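Local coordinates for protein putative phosphosugar isomerase (Silicibacter pomeroyi DSS-3, PDB 3FJ1) that probably binds phosphosugars or related carbohydrate derivatives through paired SIS domains, perhaps as an isomerase or aminotransferase, its exact reaction being unestablished, at residues A[209-214]-A[241-246]; A[220-225]-A[311-316]; A[150-155]-A[224-229]. One frame throughout, in Å; residues are numbered along the deposited sequence.

Interaction 1 of 3, residues A[209-214]-A[241-246]; sequences FTLGRG and AEVLHG
With CG anti to the backbone N (chi1 180°) and a bend at chi2, the side chain of Arg-213 is carried to Ala-241, while Leu-211, its CG beside the backbone N (chi1 -53°), reaches out to Val-243. The two pairs tie the C-terminal end of strand 208-212, an inner strand of the second SIS domain's parallel sheet, to the loop following the neighbouring strand 235-239. In the buried pair, Leu-211 CD2 rests 3.8 Å from Val-243 CG2, and the two side chains cross at about a right angle. Ile-277 of helix 267-279 touches both, so the pair belongs to the apolar layer between sheet and helix. Farther out, the Ala-241 methyl lies over one face of the Arg-213 guanidinium: CB stands 3.3 Å above the plane, over its centre, and 3.4 Å from CZ. Arg-213 NH2 forms a salt bridge with Asp-106 of the second subunit, and Glu-242 reaches Arg-51 of that subunit in another. With a methyl over its face, the guanidinium still serves a partner on the other chain, and the chemistry changes along this short contact from apolar packing inside the domain to polar groups turned to the dimer interface.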
loop_
_atom_site.group_PDB
_atom_site.type_symbol
_atom_site.label_atom_id
_atom_site.label_comp_id
_atom_site.label_asym_id
_atom_site.label_seq_id
_atom_site.Cartn_x
_atom_site.Cartn_y
_atom_site.Cartn_z
ATOM N N PHE A 209 -14.384 -5.262 -9.008
ATOM C CA PHE A 209 -13.320 -5.777 -8.177
ATOM C C PHE A 209 -12.218 -6.353 -9.066
ATOM O O PHE A 209 -12.487 -7.090 -10.005
ATOM C CB PHE A 209 -13.818 -6.839 -7.194
ATOM C CG PHE A 209 -14.843 -6.325 -6.229
ATOM C CD1 PHE A 209 -14.484 -5.406 -5.269
ATOM C CD2 PHE A 209 -16.149 -6.787 -6.268
ATOM C CE1 PHE A 209 -15.416 -4.932 -4.349
ATOM C CE2 PHE A 209 -17.096 -6.319 -5.373
ATOM C CZ PHE A 209 -16.721 -5.381 -4.406
ATOM N N THR A 210 -10.992 -5.908 -8.844
ATOM C CA THR A 210 -9.826 -6.463 -9.549
ATOM C C THR A 210 -8.988 -7.289 -8.568
ATOM O O THR A 210 -8.922 -6.981 -7.372
ATOM C CB THR A 210 -8.986 -5.355 -10.201
ATOM O OG1 THR A 210 -8.531 -4.440 -9.193
ATOM C CG2 THR A 210 -9.851 -4.616 -11.255
ATOM N N LEU A 211 -8.392 -8.359 -9.083
ATOM C CA LEU A 211 -7.529 -9.222 -8.309
ATOM C C LEU A 211 -6.185 -9.393 -8.993
ATOM O O LEU A 211 -6.057 -9.339 -10.219
ATOM C CB LEU A 211 -8.145 -10.619 -8.121
ATOM C CG LEU A 211 -9.562 -10.747 -7.566
ATOM C CD1 LEU A 211 -9.938 -12.275 -7.454
ATOM C CD2 LEU A 211 -9.703 -10.059 -6.243
ATOM N N GLY A 212 -5.178 -9.624 -8.169
ATOM C CA GLY A 212 -3.844 -9.942 -8.630
ATOM C C GLY A 212 -3.201 -10.853 -7.589
ATOM O O GLY A 212 -3.720 -11.020 -6.504
ATOM N N ARG A 213 -2.094 -11.466 -7.949
ATOM C CA ARG A 213 -1.343 -12.307 -7.028
ATOM C C ARG A 213 0.125 -12.192 -7.428
ATOM O O ARG A 213 0.477 -12.469 -8.561
ATOM C CB ARG A 213 -1.850 -13.752 -7.080
ATOM C CG ARG A 213 -1.139 -14.757 -6.156
ATOM C CD ARG A 213 -1.252 -14.348 -4.678
ATOM N NE ARG A 213 -0.869 -15.423 -3.747
ATOM C CZ ARG A 213 -0.478 -15.203 -2.495
ATOM N NH1 ARG A 213 -0.363 -13.966 -2.039
ATOM N NH2 ARG A 213 -0.148 -16.207 -1.700
ATOM N N GLY A 214 0.985 -11.789 -6.490
ATOM C CA GLY A 214 2.371 -11.513 -6.848
ATOM C C GLY A 214 2.463 -10.286 -7.768
ATOM O O GLY A 214 1.773 -9.284 -7.572
ATOM N N ALA A 241 -5.256 -13.881 -2.644
ATOM C CA ALA A 241 -5.031 -14.609 -1.394
ATOM C C ALA A 241 -5.705 -13.935 -0.202
ATOM O O ALA A 241 -5.776 -14.522 0.872
ATOM C CB ALA A 241 -3.541 -14.738 -1.136
ATOM N N GLU A 242 -6.131 -12.686 -0.349
ATOM C CA GLU A 242 -6.787 -11.971 0.730
ATOM C C GLU A 242 -8.252 -11.661 0.499
ATOM O O GLU A 242 -8.969 -11.348 1.453
ATOM C CB GLU A 242 -6.053 -10.650 0.966
ATOM C CG GLU A 242 -4.585 -10.838 1.295
ATOM C CD GLU A 242 -4.338 -11.564 2.619
ATOM O OE1 GLU A 242 -5.251 -11.629 3.485
ATOM O OE2 GLU A 242 -3.219 -12.086 2.788
ATOM N N VAL A 243 -8.700 -11.747 -0.748
ATOM C CA VAL A 243 -10.059 -11.294 -1.107
ATOM C C VAL A 243 -11.169 -12.013 -0.340
ATOM O O VAL A 243 -12.198 -11.403 -0.012
ATOM C CB VAL A 243 -10.294 -11.357 -2.626
ATOM C CG1 VAL A 243 -10.318 -12.809 -3.127
ATOM C CG2 VAL A 243 -11.566 -10.638 -2.981
ATOM N N LEU A 244 -10.972 -13.290 -0.027
ATOM C CA LEU A 244 -11.992 -14.040 0.710
ATOM C C LEU A 244 -11.922 -13.848 2.240
ATOM O O LEU A 244 -12.710 -14.434 2.959
ATOM C CB LEU A 244 -11.885 -15.527 0.365
ATOM C CG LEU A 244 -12.124 -15.856 -1.104
ATOM C CD1 LEU A 244 -11.882 -17.336 -1.360
ATOM C CD2 LEU A 244 -13.523 -15.422 -1.550
ATOM N N HIS A 245 -11.009 -13.013 2.727
ATOM C CA HIS A 245 -10.843 -12.772 4.171
ATOM C C HIS A 245 -10.966 -11.304 4.563
ATOM O O HIS A 245 -10.582 -10.943 5.674
ATOM C CB HIS A 245 -9.448 -13.248 4.590
ATOM C CG HIS A 245 -9.125 -14.607 4.078
ATOM N ND1 HIS A 245 -9.542 -15.754 4.717
ATOM C CD2 HIS A 245 -8.494 -15.008 2.950
ATOM C CE1 HIS A 245 -9.158 -16.809 4.016
ATOM N NE2 HIS A 245 -8.517 -16.383 2.940
ATOM N N GLY A 246 -11.453 -10.446 3.664
ATOM C CA GLY A 246 -11.519 -8.999 3.951
ATOM C C GLY A 246 -12.814 -8.547 4.636
ATOM O O GLY A 246 -13.729 -9.349 4.816
#

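Interaction 2 of 3, residues A[220-225]-A[311-316]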
loop_
_atom_site.group_PDB
_atom_site.type_symbol
_atom_site.label_atom_id
_atom_site.label_comp_id
_atom_site.label_asym_id
_atom_site.label_seq_id
_atom_site.Cartn_x
_atom_site.Cartn_y
_atom_site.Cartn_z
ATOM N N SER A 220 -3.329 -4.961 -11.109
ATOM C CA SER A 220 -4.659 -5.020 -10.519
ATOM C C SER A 220 -4.945 -3.679 -9.781
ATOM O O SER A 220 -6.036 -3.105 -9.879
ATOM C CB SER A 220 -4.762 -6.211 -9.555
ATOM O OG SER A 220 -6.072 -6.304 -9.009
ATOM N N ASN A 221 -3.953 -3.165 -9.079
ATOM C CA ASN A 221 -4.093 -1.899 -8.331
ATOM C C ASN A 221 -4.273 -0.735 -9.321
ATOM O O ASN A 221 -5.099 0.151 -9.148
ATOM C CB ASN A 221 -2.835 -1.627 -7.474
ATOM C CG ASN A 221 -2.708 -2.558 -6.286
ATOM O OD1 ASN A 221 -3.629 -3.327 -5.986
ATOM N ND2 ASN A 221 -1.577 -2.500 -5.606
ATOM N N GLU A 222 -3.457 -0.741 -10.362
ATOM C CA GLU A 222 -3.512 0.299 -11.424
ATOM C C GLU A 222 -4.872 0.287 -12.113
ATOM O O GLU A 222 -5.448 1.340 -12.380
ATOM C CB GLU A 222 -2.378 0.043 -12.444
ATOM C CG GLU A 222 -2.416 0.809 -13.806
ATOM C CD GLU A 222 -2.289 2.329 -13.726
ATOM O OE1 GLU A 222 -2.066 2.859 -12.628
ATOM O OE2 GLU A 222 -2.429 3.007 -14.799
ATOM N N ALA A 223 -5.373 -0.911 -12.388
ATOM C CA ALA A 223 -6.662 -1.090 -13.065
ATOM C C ALA A 223 -7.809 -0.462 -12.248
ATOM O O ALA A 223 -8.623 0.304 -12.790
ATOM C CB ALA A 223 -6.912 -2.568 -13.326
ATOM N N ALA A 224 -7.855 -0.749 -10.946
ATOM C CA ALA A 224 -8.882 -0.150 -10.086
ATOM C C ALA A 224 -8.760 1.391 -10.079
ATOM O O ALA A 224 -9.764 2.087 -10.194
ATOM C CB ALA A 224 -8.870 -0.722 -8.680
ATOM N N LEU A 225 -7.536 1.905 -9.996
ATOM C CA LEU A 225 -7.310 3.342 -10.007
ATOM C C LEU A 225 -7.877 3.985 -11.273
ATOM O O LEU A 225 -8.692 4.920 -11.205
ATOM C CB LEU A 225 -5.817 3.660 -9.890
ATOM C CG LEU A 225 -5.428 5.137 -10.052
ATOM C CD1 LEU A 225 -6.203 5.989 -9.029
ATOM C CD2 LEU A 225 -3.924 5.360 -9.944
ATOM N N SER A 311 0.878 -6.470 -20.878
ATOM C CA SER A 311 -0.077 -6.839 -21.900
ATOM C C SER A 311 -1.520 -6.800 -21.300
ATOM O O SER A 311 -2.470 -6.281 -21.898
ATOM C CB SER A 311 0.292 -8.232 -22.441
ATOM O OG SER A 311 -0.742 -8.724 -23.278
ATOM N N LEU A 312 -1.674 -7.327 -20.094
ATOM C CA LEU A 312 -2.987 -7.379 -19.440
ATOM C C LEU A 312 -3.577 -5.989 -19.183
ATOM O O LEU A 312 -4.749 -5.765 -19.393
ATOM C CB LEU A 312 -2.868 -8.124 -18.102
ATOM C CG LEU A 312 -2.258 -9.520 -18.118
ATOM C CD1 LEU A 312 -2.241 -10.120 -16.717
ATOM C CD2 LEU A 312 -3.061 -10.416 -19.096
ATOM N N ILE A 313 -2.748 -5.057 -18.702
ATOM C CA ILE A 313 -3.219 -3.709 -18.428
ATOM C C ILE A 313 -3.604 -2.986 -19.720
ATOM O O ILE A 313 -4.531 -2.194 -19.701
ATOM C CB ILE A 313 -2.247 -2.883 -17.557
ATOM C CG1 ILE A 313 -2.994 -1.708 -16.872
ATOM C CG2 ILE A 313 -0.954 -2.461 -18.346
ATOM C CD1 ILE A 313 -4.038 -2.102 -15.772
ATOM N N VAL A 314 -2.896 -3.232 -20.818
ATOM C CA VAL A 314 -3.270 -2.618 -22.110
ATOM C C VAL A 314 -4.680 -3.115 -22.527
ATOM O O VAL A 314 -5.545 -2.310 -22.958
ATOM C CB VAL A 314 -2.201 -2.818 -23.202
ATOM C CG1 VAL A 314 -2.753 -2.408 -24.578
ATOM C CG2 VAL A 314 -0.892 -1.992 -22.858
ATOM N N SER A 315 -4.917 -4.414 -22.393
ATOM C CA SER A 315 -6.246 -4.961 -22.696
ATOM C C SER A 315 -7.315 -4.341 -21.771
ATOM O O SER A 315 -8.426 -4.013 -22.199
ATOM C CB SER A 315 -6.243 -6.475 -22.619
ATOM O OG SER A 315 -5.466 -7.037 -23.690
ATOM N N PHE A 316 -6.965 -4.186 -20.502
ATOM C CA PHE A 316 -7.886 -3.567 -19.552
ATOM C C PHE A 316 -8.219 -2.132 -19.963
ATOM O O PHE A 316 -9.387 -1.723 -19.913
ATOM C CB PHE A 316 -7.299 -3.582 -18.130
ATOM C CG PHE A 316 -8.160 -2.859 -17.119
ATOM C CD1 PHE A 316 -9.227 -3.481 -16.543
ATOM C CD2 PHE A 316 -7.896 -1.554 -16.758
ATOM C CE1 PHE A 316 -10.018 -2.809 -15.618
ATOM C CE2 PHE A 316 -8.693 -0.886 -15.855
ATOM C CZ PHE A 316 -9.734 -1.504 -15.285
#
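Helices 217-231 and 308-326 run side by side in nearly the same direction, the axes of segments 220-225 and 311-316 approaching to 10.3 Å with a signed crossing angle of -16°. The two helices belong to the alpha-beta-alpha SIS fold, in which helices pack around a parallel sheet; here both segments lie in the second SIS domain. The backbones come nearest where Ala-223 faces Ile-313, with CA atoms 6.9 Å apart. A small residue on one helix thus meets two large ones on the other. Ala-223 CB stands over the centre of one face of the Phe-316 ring, 3.5 Å from its centroid and 13° off the normal, a well-aligned CH-pi contact. The ring reaches across to helix 217-231 because its first torsion sets CG anti to the backbone N (chi1 176°). Replacing Phe-316 by an alanine would probably open a gap beside Ala-223 and deprive its methyl of the aromatic face it lies against. One turn earlier, the CD1 methyl of Ile-313 adds to the cover of Ala-223, lying 3.8 Å from its CB. That same branch also meets the aliphatic part of Glu-222, whose side chain crosses it at about a right angle. The polar end of Glu-222 is buried yet well supplied: OE2 pairs with Lys-226 and bonds to the Tyr-317 hydroxyl, while OE1 bonds to Ser-53, so both carboxylate oxygens are held and the group's rotation is fixed. Phe-156 of helix 153-171 touches both Glu-222 and Ile-313, linking this helix pair to the first SIS domain. At the point of contact between those two residues, Glu-222 CG lies 3.9 Å from Ile-313 CD1.

Interaction 3 of 3, residues A[150-155]-A[224-229]; sequences VAATKT and ALKFKE
Lys-226 wraps the end of its side chain around the carbonyl oxygen of Ala-151, with CD and CE 3.4 and 3.3 Å from Ala-151 O and NZ bonded to the same oxygen. The contact bridges the protein's two SIS domains, joining helix 217-231 of the second to the loop that leads into helix 153-171 in the first, where Ala-152 occupies the N-cap position. Bends at chi2 (-58°) and chi4 (61°) turn NZ toward the loop carbonyls. The bond from Lys-226 NZ to Ala-151 O measures 2.7 Å, and the donor sits 24° out of the carbonyl plane. A water accepts from NZ and donates to Ala-152 O, so two successive carbonyls answer one ammonium, directly and through solvent. NZ also meets Glu-222 and Ser-53. One turn on, Glu-229 approaches Val-150 at the solvent-exposed side, its CG 4.1 Å from Val-150 O. Pro-247 of the second subunit packs against Glu-229, bringing the dimer partner to this edge. A second water links the same two residues, donating 2.7 Å to Val-150 O and, more weakly, to Glu-229 OE1.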
loop_
_atom_site.group_PDB
_atom_site.type_symbol
_atom_site.label_atom_id
_atom_site.label_comp_id
_atom_site.label_asym_id
_atom_site.label_seq_id
_atom_site.Cartn_x
_atom_site.Cartn_y
_atom_site.Cartn_z
ATOM N N VAL A 150 -6.520 11.651 -19.079
ATOM C CA VAL A 150 -6.372 11.479 -17.635
ATOM C C VAL A 150 -6.006 10.033 -17.330
ATOM O O VAL A 150 -5.381 9.775 -16.317
ATOM C CB VAL A 150 -7.637 11.869 -16.832
ATOM C CG1 VAL A 150 -7.847 13.385 -16.910
ATOM C CG2 VAL A 150 -8.848 11.083 -17.318
ATOM N N ALA A 151 -6.337 9.100 -18.224
ATOM C CA ALA A 151 -5.966 7.679 -18.045
ATOM C C ALA A 151 -4.432 7.534 -17.983
ATOM O O ALA A 151 -3.926 6.646 -17.283
ATOM C CB ALA A 151 -6.527 6.848 -19.164
ATOM N N ALA A 152 -3.710 8.409 -18.717
ATOM C CA ALA A 152 -2.225 8.461 -18.730
ATOM C C ALA A 152 -1.631 7.066 -18.861
ATOM O O ALA A 152 -0.796 6.622 -18.046
ATOM C CB ALA A 152 -1.701 9.147 -17.458
ATOM N N THR A 153 -2.113 6.361 -19.879
ATOM C CA THR A 153 -1.791 4.971 -20.098
ATOM C C THR A 153 -0.341 4.796 -20.585
ATOM O O THR A 153 0.373 3.834 -20.220
ATOM C CB THR A 153 -2.808 4.354 -21.120
ATOM O OG1 THR A 153 -2.767 5.093 -22.351
ATOM C CG2 THR A 153 -4.275 4.380 -20.579
ATOM N N LYS A 154 0.101 5.711 -21.434
ATOM C CA LYS A 154 1.453 5.638 -21.949
ATOM C C LYS A 154 2.482 5.765 -20.828
ATOM O O LYS A 154 3.492 5.062 -20.809
ATOM C CB LYS A 154 1.690 6.740 -22.980
ATOM C CG LYS A 154 0.908 6.549 -24.237
ATOM C CD LYS A 154 1.322 7.554 -25.337
ATOM C CE LYS A 154 1.095 9.027 -24.980
ATOM N NZ LYS A 154 1.600 9.883 -26.111
ATOM N N THR A 155 2.239 6.720 -19.943
ATOM C CA THR A 155 3.115 6.954 -18.809
ATOM C C THR A 155 3.243 5.692 -17.958
ATOM O O THR A 155 4.343 5.312 -17.574
ATOM C CB THR A 155 2.619 8.144 -17.967
ATOM O OG1 THR A 155 2.856 9.362 -18.692
ATOM C CG2 THR A 155 3.367 8.226 -16.635
ATOM N N ALA A 224 -7.855 -0.749 -10.946
ATOM C CA ALA A 224 -8.882 -0.150 -10.086
ATOM C C ALA A 224 -8.760 1.391 -10.079
ATOM O O ALA A 224 -9.764 2.087 -10.194
ATOM C CB ALA A 224 -8.870 -0.722 -8.680
ATOM N N LEU A 225 -7.536 1.905 -9.996
ATOM C CA LEU A 225 -7.310 3.342 -10.007
ATOM C C LEU A 225 -7.877 3.985 -11.273
ATOM O O LEU A 225 -8.692 4.920 -11.205
ATOM C CB LEU A 225 -5.817 3.660 -9.890
ATOM C CG LEU A 225 -5.428 5.137 -10.052
ATOM C CD1 LEU A 225 -6.203 5.989 -9.029
ATOM C CD2 LEU A 225 -3.924 5.360 -9.944
ATOM N N LYS A 226 -7.463 3.465 -12.424
ATOM C CA LYS A 226 -7.834 4.077 -13.686
ATOM C C LYS A 226 -9.324 3.909 -14.037
ATOM O O LYS A 226 -9.915 4.782 -14.706
ATOM C CB LYS A 226 -6.908 3.645 -14.817
ATOM C CG LYS A 226 -5.435 4.036 -14.563
ATOM C CD LYS A 226 -5.217 5.550 -14.350
ATOM C CE LYS A 226 -3.720 5.916 -14.023
ATOM N NZ LYS A 226 -2.708 5.585 -15.058
ATOM N N PHE A 227 -9.934 2.837 -13.550
ATOM C CA PHE A 227 -11.373 2.660 -13.724
ATOM C C PHE A 227 -12.110 3.780 -12.998
ATOM O O PHE A 227 -13.008 4.388 -13.562
ATOM C CB PHE A 227 -11.795 1.302 -13.193
ATOM C CG PHE A 227 -13.254 1.013 -13.361
ATOM C CD1 PHE A 227 -13.748 0.559 -14.560
ATOM C CD2 PHE A 227 -14.132 1.180 -12.302
ATOM C CE1 PHE A 227 -15.116 0.269 -14.695
ATOM C CE2 PHE A 227 -15.479 0.895 -12.439
ATOM C CZ PHE A 227 -15.971 0.446 -13.635
ATOM N N LYS A 228 -11.701 4.082 -11.760
ATOM C CA LYS A 228 -12.314 5.183 -10.999
ATOM C C LYS A 228 -12.076 6.533 -11.667
ATOM O O LYS A 228 -12.996 7.357 -11.784
ATOM C CB LYS A 228 -11.784 5.217 -9.557
ATOM C CG LYS A 228 -12.193 3.998 -8.707
ATOM C CD LYS A 228 -11.676 4.084 -7.271
ATOM C CE LYS A 228 -10.206 3.873 -7.170
ATOM N NZ LYS A 228 -9.775 3.965 -5.727
ATOM N N GLU A 229 -10.841 6.734 -12.105
ATOM C CA GLU A 229 -10.395 7.967 -12.717
ATOM C C GLU A 229 -11.190 8.281 -13.977
ATOM O O GLU A 229 -11.652 9.406 -14.193
ATOM C CB GLU A 229 -8.947 7.777 -13.159
ATOM C CG GLU A 229 -8.161 9.050 -13.438
ATOM C CD GLU A 229 -7.185 9.356 -12.291
ATOM O OE1 GLU A 229 -6.149 8.614 -12.124
ATOM O OE2 GLU A 229 -7.466 10.322 -11.560
HETATM O O HOH W 1 -4.349 9.744 -13.849
HETATM O O HOH W 2 -0.146 6.920 -15.407
#

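Overall arrangement
Helix 217-231 unites the set: it follows strand 208-212 of interaction 1, pairs with helix 308-326 in interaction 2, and meets the first SIS domain in interaction 3. Interaction 2, whose touching residues are all buried, lies nearest the centre of the chain and is held by apolar and CH-pi contacts. Interactions 1 and 3 are partly buried; the former mixes methyl packing with a covered guanidinium, the latter relies on a lysine and two waters. Interactions 2 and 3 share Ala-224 and Leu-225 and also touch where Phe-316 CZ lies 4.1 Å from Phe-227 CB, while Thr-210 OG1 probably bonds to Ser-220 O, joining 1 to 2.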